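PDB 6UM4: malate dehydrogenase from Naegleria fowleri, which probably catalyses the reversible NAD-dependent interconversion of malate and oxaloacetate. Local coordinates for residues P286-S289 and F290-I293; Q306-T309 and N310-P314; V316-R319 and G320-I323. All blocks are in the same frame, centred on the assembly; numbering follows the deposited sequence.

Interaction 1: P286-S289 and F290-I293; sequences PDLS and FTTI
A type I beta turn runs from Leu-288 to Thr-291, closed by a nearly straight hydrogen bond (170°) from Thr-291 N to Leu-288 O, 3.1 Å long. The turn is a compact example of side chains bracing the backbone bend beside them. With its CG opposite the backbone N (chi1 -173°), Asp-287 lays its carboxylate alongside Ser-289, and its OD1 is gripped twice. The OG of Ser-289 gives a short bond of 2.5 Å to OD1 of Asp-287 on the syn lone pair, while Ser-289 N reaches the same OD1 at 2.8 Å from above the carboxylate plane, forming an Asx turn. The other oxygen, OD2, lies 3.6 Å from CE2 of Phe-290, with carboxylate and ring planes 60° apart, and is bonded in addition to the indole N-H of Trp-277. CB of Ser-289 sits over the centre of one face of the Phe-290 ring in a CH-pi contact, 4.0 Å from the centroid. A water bridges the bend, donating to Asp-287 O at 2.8 Å and accepting from Phe-290 N. Leu-288 meets Thr-291 through its CD2 branch, which lies 3.4 Å from OG1 of that threonine; this hydroxyl is satisfied by the carbonyl of Arg-273. The turn thus links strands 285-287 and 292-293, which do not pair with each other but occupy the two outer positions around strand 271-277, bonded through Asp-287 to Ala-275 and through Thr-292 to Ser-272. Leu-288 packs on Val-260 of helix 250-264 and on Trp-307 and Phe-312 of helix 305-317, and the Phe-290 ring rests on Leu-390 and Pro-391.

Interaction 2: Q306-T309 and N310-P314; sequences QWIT and NEFIP
Trp-307 and Phe-312, five residues apart, make the closest side-chain packing of this helical turn. CB of Phe-312 lies over one face of the indole, 3.7 Å from the centroid of its six-membered ring and displaced toward the rim, a CH-pi contact. Beyond it the two ring planes meet obliquely at 34°, with CH2 of Trp-307 3.5 Å from CD1 of Phe-312. Both residues carry CG trans to the backbone N, and with the widened turn between them the two rings come together. At the indole edge Glu-311 brings its carboxylate near the ring plane, OE2 3.7 Å from CD1 of Trp-307. A water in the indole plane accepts a long bond from NE1 of Trp-307; its link to OE1 of Glu-311 is doubtful, being too short. Elsewhere in the turn, CG2 of Ile-308 packs against CD1 of Ile-313 at 3.7 Å.

The i to i+5 pairing of side chains goes with a change in the backbone bonding. Trp-307 O accepts from both Glu-311 N, at 2.8 Å, and Phe-312 N, at 2.9 Å, the donors arriving from opposite faces of its plane, and Ile-308 O takes Ile-313 N in a straight bond of 2.8 Å. This is a pi-type turn at 310-312, a widening within an otherwise alpha-helical run. It ends in a kink at Pro-314, whose ring nitrogen has no hydrogen to give and whose CD lies 3.3 Å from Thr-309 O. One turn earlier, the hydroxyl of Thr-309 bonds Glu-305 O. Trp-307 touches Lys-263 of helix 250-264, and Phe-312 touches Gln-259 and Val-260 of the same helix, while Ile-313 lies against Pro-286 of strand 285-287 and Arg-399 of helix 394-414.

Interaction 3: V316-R319 and G320-I323; sequences VQQR and GAAI
Arg-319, Gln-318 and Gly-320 carry this contact, and they do so mainly through their backbones. Gln-318 O accepts from Ala-322 N at 3.2 Å, and Arg-319 O receives Ile-323 N at 3.1 Å, starting the regular i to i+4 pattern. Gly-320 N, at the first turn of the helix, is held by a water 3.0 Å away that also donates to Gln-317 O at 2.7 Å, joining the last turn of one helix to the first of the next. This is a tight helix-to-helix junction: Gln-318 is both the first residue to leave helical angles after helix 305-317 and the N-cap position of helix 319-327. In the first turn of helix 319-327, CB of Ala-321 lies 3.6 Å from Gln-318 O and CB of Ala-322 3.5 Å from Arg-319 O. The Arg-319 side chain leaves with CG opposite the backbone N (chi1 -180°) and bends at chi2, which carries the guanidinium past Ile-323; NE stands 4.4 Å from CD1 of that isoleucine, at an oblique angle. Its polar end works across the dimer interface, where NE forms a salt bridge to Asp-152 of the second subunit and NH2 a hydrogen bond to Met-148 O of that subunit.

The three contacts follow one another along the chain, interaction 1 in the strand-turn-strand region, interaction 2 in helix 305-317 and interaction 3 where that helix passes into helix 319-327. Centres of interactions 1 and 2 lie about 13 Å apart, as do those of 2 and 3, against about 20 Å for 1 and 3. Leu-288 and Pro-286 of interaction 1 pack on Trp-307, Phe-312 and Ile-313 of interaction 2, and Pro-286 also meets Val-316 of interaction 3. All lie within the C-terminal alpha/beta domain, with the small antiparallel sheet laid against helix 305-317, and helix 319-327, which follows, brings Arg-319 to the second subunit.

Interaction 1: P286-S289 and F290-I293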
ATOM      1  N   PRO A 286     -16.026  22.008  -1.604  1.00 26.99           N
ATOM      2  CA  PRO A 286     -15.685  21.515  -0.264  1.00 24.07           C
ATOM      3  C   PRO A 286     -16.406  22.360   0.777  1.00 25.47           C
ATOM      4  O   PRO A 286     -16.201  23.573   0.854  1.00 23.79           O
ATOM      5  CB  PRO A 286     -14.163  21.704  -0.192  1.00 22.58           C
ATOM      6  CG  PRO A 286     -13.721  22.099  -1.604  1.00 22.95           C
ATOM      7  CD  PRO A 286     -14.915  22.754  -2.213  1.00 24.94           C
ATOM      8  N   ASP A 287     -17.246  21.724   1.584  1.00 24.81           N
ATOM      9  CA  ASP A 287     -18.233  22.439   2.385  1.00 23.64           C
ATOM     10  C   ASP A 287     -17.839  22.350   3.854  1.00 26.91           C
ATOM     11  O   ASP A 287     -17.890  21.267   4.448  1.00 22.23           O
ATOM     12  CB  ASP A 287     -19.629  21.860   2.140  1.00 24.86           C
ATOM     13  CG  ASP A 287     -20.738  22.665   2.820  1.00 30.88           C
ATOM     14  OD1 ASP A 287     -20.448  23.719   3.426  1.00 29.98           O
ATOM     15  OD2 ASP A 287     -21.910  22.246   2.721  1.00 30.43           O
ATOM     16  N   LEU A 288     -17.434  23.487   4.429  1.00 22.71           N
ATOM     17  CA  LEU A 288     -17.129  23.609   5.847  1.00 23.99           C
ATOM     18  C   LEU A 288     -18.306  24.137   6.656  1.00 32.63           C
ATOM     19  O   LEU A 288     -18.152  24.369   7.859  1.00 26.19           O
ATOM     20  CB  LEU A 288     -15.925  24.542   6.068  1.00 26.35           C
ATOM     21  CG  LEU A 288     -14.545  23.958   5.717  1.00 24.56           C
ATOM     22  CD1 LEU A 288     -13.412  24.970   5.839  1.00 23.04           C
ATOM     23  CD2 LEU A 288     -14.273  22.740   6.565  1.00 22.19           C
ATOM     24  N   SER A 289     -19.480  24.312   6.037  1.00 28.21           N
ATOM     25  CA  SER A 289     -20.565  25.029   6.713  1.00 33.72           C
ATOM     26  C   SER A 289     -20.954  24.377   8.033  1.00 32.18           C
ATOM     27  O   SER A 289     -21.423  25.068   8.938  1.00 26.45           O
ATOM     28  CB  SER A 289     -21.814  25.128   5.828  1.00 29.12           C
ATOM     29  OG  SER A 289     -21.533  25.694   4.559  1.00 30.38           O
ATOM     30  N   PHE A 290     -20.809  23.053   8.158  1.00 26.17           N
ATOM     31  CA  PHE A 290     -21.263  22.345   9.350  1.00 25.26           C
ATOM     32  C   PHE A 290     -20.127  21.749  10.169  1.00 26.16           C
ATOM     33  O   PHE A 290     -20.384  21.046  11.153  1.00 30.86           O
ATOM     34  CB  PHE A 290     -22.249  21.249   8.941  1.00 28.37           C
ATOM     35  CG  PHE A 290     -23.251  21.700   7.914  1.00 33.91           C
ATOM     36  CD1 PHE A 290     -24.338  22.477   8.279  1.00 34.58           C
ATOM     37  CD2 PHE A 290     -23.095  21.361   6.577  1.00 34.47           C
ATOM     38  CE1 PHE A 290     -25.258  22.900   7.327  1.00 35.64           C
ATOM     39  CE2 PHE A 290     -24.013  21.781   5.619  1.00 29.63           C
ATOM     40  CZ  PHE A 290     -25.092  22.547   5.995  1.00 32.56           C
ATOM     41  N   THR A 291     -18.885  22.003   9.783  1.00 25.70           N
ATOM     42  CA  THR A 291     -17.758  21.283  10.351  1.00 28.62           C
ATOM     43  C   THR A 291     -17.516  21.683  11.801  1.00 35.27           C
ATOM     44  O   THR A 291     -17.664  22.852  12.175  1.00 32.19           O
ATOM     45  CB  THR A 291     -16.520  21.529   9.495  1.00 25.90           C
ATOM     46  OG1 THR A 291     -16.832  21.198   8.131  1.00 29.33           O
ATOM     47  CG2 THR A 291     -15.346  20.655   9.961  1.00 23.32           C
ATOM     48  N   THR A 292     -17.152  20.700  12.629  1.00 30.87           N
ATOM     49  CA  THR A 292     -16.779  20.981  14.009  1.00 32.48           C
ATOM     50  C   THR A 292     -15.393  20.420  14.294  1.00 31.48           C
ATOM     51  O   THR A 292     -14.912  19.505  13.627  1.00 33.62           O
ATOM     52  CB  THR A 292     -17.792  20.414  15.015  1.00 36.47           C
ATOM     53  OG1 THR A 292     -17.841  18.988  14.892  1.00 42.73           O
ATOM     54  CG2 THR A 292     -19.169  21.001  14.787  1.00 34.10           C
ATOM     55  N   ILE A 293     -14.749  21.006  15.294  1.00 26.45           N
ATOM     56  CA  ILE A 293     -13.422  20.611  15.728  1.00 32.27           C
ATOM     57  C   ILE A 293     -13.502  20.415  17.230  1.00 38.23           C
ATOM     58  O   ILE A 293     -13.886  21.343  17.953  1.00 43.75           O
ATOM     59  CB  ILE A 293     -12.366  21.664  15.366  1.00 32.95           C
ATOM     60  CG1 ILE A 293     -12.344  21.885  13.858  1.00 34.04           C
ATOM     61  CG2 ILE A 293     -10.977  21.265  15.912  1.00 33.21           C
ATOM     62  CD1 ILE A 293     -11.530  23.092  13.449  1.00 39.27           C
TER
HETATM   63  O   HOH W   1     -19.620  20.946   6.577  1.00 25.23           O

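Interaction 2: Q306-T309 and N310-P314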
ATOM      1  N   GLN A 306     -13.592  34.237   4.045  1.00 29.73           N
ATOM      2  CA  GLN A 306     -12.579  34.677   3.091  1.00 31.52           C
ATOM      3  C   GLN A 306     -11.456  33.656   2.979  1.00 33.07           C
ATOM      4  O   GLN A 306     -10.941  33.409   1.880  1.00 34.07           O
ATOM      5  CB  GLN A 306     -12.052  36.051   3.485  1.00 39.32           C
ATOM      6  CG  GLN A 306     -13.160  37.094   3.468  1.00 48.71           C
ATOM      7  CD  GLN A 306     -12.644  38.516   3.593  1.00 64.58           C
ATOM      8  OE1 GLN A 306     -11.441  38.741   3.772  1.00 63.89           O
ATOM      9  NE2 GLN A 306     -13.559  39.491   3.498  1.00 68.61           N
ATOM     10  N   TRP A 307     -11.055  33.055   4.102  1.00 30.29           N
ATOM     11  CA  TRP A 307     -10.058  31.995   4.035  1.00 28.19           C
ATOM     12  C   TRP A 307     -10.612  30.794   3.274  1.00 26.54           C
ATOM     13  O   TRP A 307      -9.916  30.191   2.448  1.00 27.61           O
ATOM     14  CB  TRP A 307      -9.632  31.582   5.442  1.00 28.89           C
ATOM     15  CG  TRP A 307      -8.745  30.356   5.459  1.00 26.62           C
ATOM     16  CD1 TRP A 307      -7.407  30.308   5.196  1.00 33.58           C
ATOM     17  CD2 TRP A 307      -9.147  29.007   5.742  1.00 25.83           C
ATOM     18  NE1 TRP A 307      -6.947  29.013   5.311  1.00 32.86           N
ATOM     19  CE2 TRP A 307      -7.994  28.198   5.648  1.00 29.11           C
ATOM     20  CE3 TRP A 307     -10.362  28.411   6.088  1.00 25.18           C
ATOM     21  CZ2 TRP A 307      -8.025  26.821   5.869  1.00 32.27           C
ATOM     22  CZ3 TRP A 307     -10.392  27.044   6.308  1.00 24.29           C
ATOM     23  CH2 TRP A 307      -9.232  26.265   6.197  1.00 28.37           C
ATOM     24  N   ILE A 308     -11.875  30.451   3.527  1.00 26.82           N
ATOM     25  CA  ILE A 308     -12.518  29.362   2.797  1.00 25.80           C
ATOM     26  C   ILE A 308     -12.445  29.630   1.305  1.00 25.78           C
ATOM     27  O   ILE A 308     -12.019  28.778   0.518  1.00 27.18           O
ATOM     28  CB  ILE A 308     -13.978  29.199   3.256  1.00 26.18           C
ATOM     29  CG1 ILE A 308     -14.030  28.753   4.712  1.00 29.41           C
ATOM     30  CG2 ILE A 308     -14.715  28.216   2.356  1.00 24.69           C
ATOM     31  CD1 ILE A 308     -15.427  28.543   5.199  1.00 36.47           C
ATOM     32  N   THR A 309     -12.848  30.836   0.904  1.00 29.73           N
ATOM     33  CA  THR A 309     -12.968  31.164  -0.510  1.00 33.37           C
ATOM     34  C   THR A 309     -11.604  31.335  -1.165  1.00 30.95           C
ATOM     35  O   THR A 309     -11.395  30.902  -2.305  1.00 33.40           O
ATOM     36  CB  THR A 309     -13.791  32.438  -0.673  1.00 42.28           C
ATOM     37  OG1 THR A 309     -15.114  32.201  -0.182  1.00 46.73           O
ATOM     38  CG2 THR A 309     -13.888  32.810  -2.146  1.00 44.70           C
ATOM     39  N   ASN A 310     -10.667  31.989  -0.480  1.00 27.47           N
ATOM     40  CA  ASN A 310      -9.419  32.346  -1.140  1.00 28.12           C
ATOM     41  C   ASN A 310      -8.326  31.307  -0.972  1.00 32.72           C
ATOM     42  O   ASN A 310      -7.366  31.316  -1.754  1.00 34.04           O
ATOM     43  CB  ASN A 310      -8.902  33.693  -0.637  1.00 31.84           C
ATOM     44  CG  ASN A 310      -9.885  34.812  -0.883  1.00 37.34           C
ATOM     45  OD1 ASN A 310     -10.619  34.795  -1.874  1.00 41.84           O
ATOM     46  ND2 ASN A 310      -9.867  35.814  -0.029  1.00 39.22           N
ATOM     47  N   GLU A 311      -8.428  30.436   0.031  1.00 26.32           N
ATOM     48  CA  GLU A 311      -7.365  29.473   0.243  1.00 29.45           C
ATOM     49  C   GLU A 311      -7.899  28.050   0.310  1.00 29.33           C
ATOM     50  O   GLU A 311      -7.519  27.204  -0.510  1.00 31.82           O
ATOM     51  CB  GLU A 311      -6.579  29.821   1.509  1.00 30.62           C
ATOM     52  CG  GLU A 311      -5.832  31.135   1.410  1.00 34.46           C
ATOM     53  CD  GLU A 311      -4.875  31.347   2.573  1.00 46.74           C
ATOM     54  OE1 GLU A 311      -4.003  30.474   2.818  1.00 44.81           O
ATOM     55  OE2 GLU A 311      -5.017  32.384   3.259  1.00 53.55           O
ATOM     56  N   PHE A 312      -8.771  27.776   1.280  1.00 24.19           N
ATOM     57  CA  PHE A 312      -9.180  26.396   1.525  1.00 25.26           C
ATOM     58  C   PHE A 312      -9.758  25.759   0.268  1.00 26.44           C
ATOM     59  O   PHE A 312      -9.243  24.749  -0.222  1.00 30.05           O
ATOM     60  CB  PHE A 312     -10.191  26.343   2.665  1.00 23.19           C
ATOM     61  CG  PHE A 312     -10.733  24.980   2.912  1.00 22.35           C
ATOM     62  CD1 PHE A 312      -9.952  24.016   3.557  1.00 21.89           C
ATOM     63  CD2 PHE A 312     -12.015  24.639   2.477  1.00 22.12           C
ATOM     64  CE1 PHE A 312     -10.442  22.736   3.799  1.00 21.23           C
ATOM     65  CE2 PHE A 312     -12.517  23.359   2.702  1.00 21.46           C
ATOM     66  CZ  PHE A 312     -11.736  22.399   3.357  1.00 21.01           C
ATOM     67  N   ILE A 313     -10.818  26.344  -0.286  1.00 27.02           N
ATOM     68  CA  ILE A 313     -11.458  25.735  -1.451  1.00 22.67           C
ATOM     69  C   ILE A 313     -10.495  25.599  -2.622  1.00 25.20           C
ATOM     70  O   ILE A 313     -10.441  24.513  -3.223  1.00 24.03           O
ATOM     71  CB  ILE A 313     -12.740  26.499  -1.821  1.00 23.24           C
ATOM     72  CG1 ILE A 313     -13.838  26.217  -0.798  1.00 23.08           C
ATOM     73  CG2 ILE A 313     -13.193  26.076  -3.220  1.00 23.10           C
ATOM     74  CD1 ILE A 313     -15.129  26.971  -1.061  1.00 23.75           C
ATOM     75  N   PRO A 314      -9.740  26.628  -3.017  1.00 29.35           N
ATOM     76  CA  PRO A 314      -8.793  26.427  -4.127  1.00 24.91           C
ATOM     77  C   PRO A 314      -7.692  25.431  -3.811  1.00 29.39           C
ATOM     78  O   PRO A 314      -7.251  24.707  -4.709  1.00 30.71           O
ATOM     79  CB  PRO A 314      -8.229  27.832  -4.374  1.00 28.91           C
ATOM     80  CG  PRO A 314      -8.602  28.638  -3.195  1.00 34.78           C
ATOM     81  CD  PRO A 314      -9.828  28.043  -2.614  1.00 32.58           C
TER
HETATM   82  O   HOH W   2      -3.722  29.327   4.951  1.00 43.80           O

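Interaction 3: V316-R319 and G320-I323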
ATOM      1  N   VAL A 316      -7.949  22.764  -2.006  1.00 26.89           N
ATOM      2  CA  VAL A 316      -8.538  21.444  -2.131  1.00 25.34           C
ATOM      3  C   VAL A 316      -8.756  21.107  -3.601  1.00 30.11           C
ATOM      4  O   VAL A 316      -8.509  19.977  -4.033  1.00 27.42           O
ATOM      5  CB  VAL A 316      -9.858  21.365  -1.339  1.00 21.98           C
ATOM      6  CG1 VAL A 316     -10.499  20.006  -1.548  1.00 23.74           C
ATOM      7  CG2 VAL A 316      -9.634  21.597   0.136  1.00 20.31           C
ATOM      8  N   GLN A 317      -9.227  22.080  -4.386  1.00 26.51           N
ATOM      9  CA  GLN A 317      -9.507  21.835  -5.797  1.00 29.07           C
ATOM     10  C   GLN A 317      -8.229  21.565  -6.575  1.00 28.44           C
ATOM     11  O   GLN A 317      -8.226  20.753  -7.506  1.00 28.97           O
ATOM     12  CB  GLN A 317     -10.236  23.040  -6.410  1.00 29.70           C
ATOM     13  CG  GLN A 317     -11.651  23.278  -5.920  1.00 21.75           C
ATOM     14  CD  GLN A 317     -12.171  24.640  -6.334  1.00 23.96           C
ATOM     15  OE1 GLN A 317     -11.391  25.577  -6.573  1.00 25.45           O
ATOM     16  NE2 GLN A 317     -13.494  24.766  -6.432  1.00 23.22           N
ATOM     17  N   GLN A 318      -7.128  22.227  -6.201  1.00 28.35           N
ATOM     18  CA  GLN A 318      -5.885  22.180  -6.962  1.00 27.79           C
ATOM     19  C   GLN A 318      -4.844  21.270  -6.335  1.00 25.95           C
ATOM     20  O   GLN A 318      -3.675  21.313  -6.731  1.00 25.82           O
ATOM     21  CB  GLN A 318      -5.310  23.587  -7.127  1.00 25.99           C
ATOM     22  CG  GLN A 318      -6.282  24.518  -7.800  1.00 37.74           C
ATOM     23  CD  GLN A 318      -6.666  24.019  -9.179  1.00 46.17           C
ATOM     24  OE1 GLN A 318      -5.846  23.422  -9.887  1.00 47.15           O
ATOM     25  NE2 GLN A 318      -7.925  24.233  -9.559  1.00 45.62           N
ATOM     26  N   ARG A 319      -5.243  20.458  -5.361  1.00 26.56           N
ATOM     27  CA  ARG A 319      -4.283  19.646  -4.626  1.00 27.21           C
ATOM     28  C   ARG A 319      -3.541  18.666  -5.535  1.00 27.48           C
ATOM     29  O   ARG A 319      -2.348  18.405  -5.337  1.00 30.54           O
ATOM     30  CB  ARG A 319      -5.006  18.915  -3.502  1.00 24.47           C
ATOM     31  CG  ARG A 319      -4.075  18.056  -2.680  1.00 31.32           C
ATOM     32  CD  ARG A 319      -3.036  18.861  -1.945  1.00 31.88           C
ATOM     33  NE  ARG A 319      -2.520  18.068  -0.837  1.00 25.67           N
ATOM     34  CZ  ARG A 319      -1.786  18.548   0.159  1.00 24.59           C
ATOM     35  NH1 ARG A 319      -1.466  19.829   0.193  1.00 23.49           N
ATOM     36  NH2 ARG A 319      -1.379  17.738   1.122  1.00 25.28           N
ATOM     37  N   GLY A 320      -4.231  18.088  -6.517  1.00 28.83           N
ATOM     38  CA  GLY A 320      -3.560  17.167  -7.427  1.00 29.94           C
ATOM     39  C   GLY A 320      -2.431  17.827  -8.197  1.00 29.69           C
ATOM     40  O   GLY A 320      -1.371  17.231  -8.409  1.00 30.65           O
ATOM     41  N   ALA A 321      -2.648  19.059  -8.649  1.00 23.98           N
ATOM     42  CA  ALA A 321      -1.595  19.750  -9.379  1.00 28.98           C
ATOM     43  C   ALA A 321      -0.403  20.032  -8.478  1.00 30.30           C
ATOM     44  O   ALA A 321       0.743  20.016  -8.944  1.00 33.88           O
ATOM     45  CB  ALA A 321      -2.134  21.043  -9.990  1.00 34.21           C
ATOM     46  N   ALA A 322      -0.649  20.290  -7.190  1.00 28.27           N
ATOM     47  CA  ALA A 322       0.449  20.562  -6.264  1.00 28.72           C
ATOM     48  C   ALA A 322       1.334  19.339  -6.077  1.00 29.11           C
ATOM     49  O   ALA A 322       2.563  19.460  -6.008  1.00 36.72           O
ATOM     50  CB  ALA A 322      -0.100  21.025  -4.920  1.00 30.59           C
ATOM     51  N   ILE A 323       0.729  18.156  -5.951  1.00 30.06           N
ATOM     52  CA  ILE A 323       1.518  16.940  -5.789  1.00 27.95           C
ATOM     53  C   ILE A 323       2.338  16.649  -7.041  1.00 34.61           C
ATOM     54  O   ILE A 323       3.499  16.234  -6.951  1.00 39.44           O
ATOM     55  CB  ILE A 323       0.608  15.768  -5.387  1.00 30.70           C
ATOM     56  CG1 ILE A 323       0.070  16.021  -3.977  1.00 29.03           C
ATOM     57  CG2 ILE A 323       1.365  14.445  -5.464  1.00 24.45           C
ATOM     58  CD1 ILE A 323      -0.919  15.036  -3.531  1.00 33.58           C
TER
HETATM   59  O   HOH W   3      -7.079  18.262  -7.462  1.00 30.03           O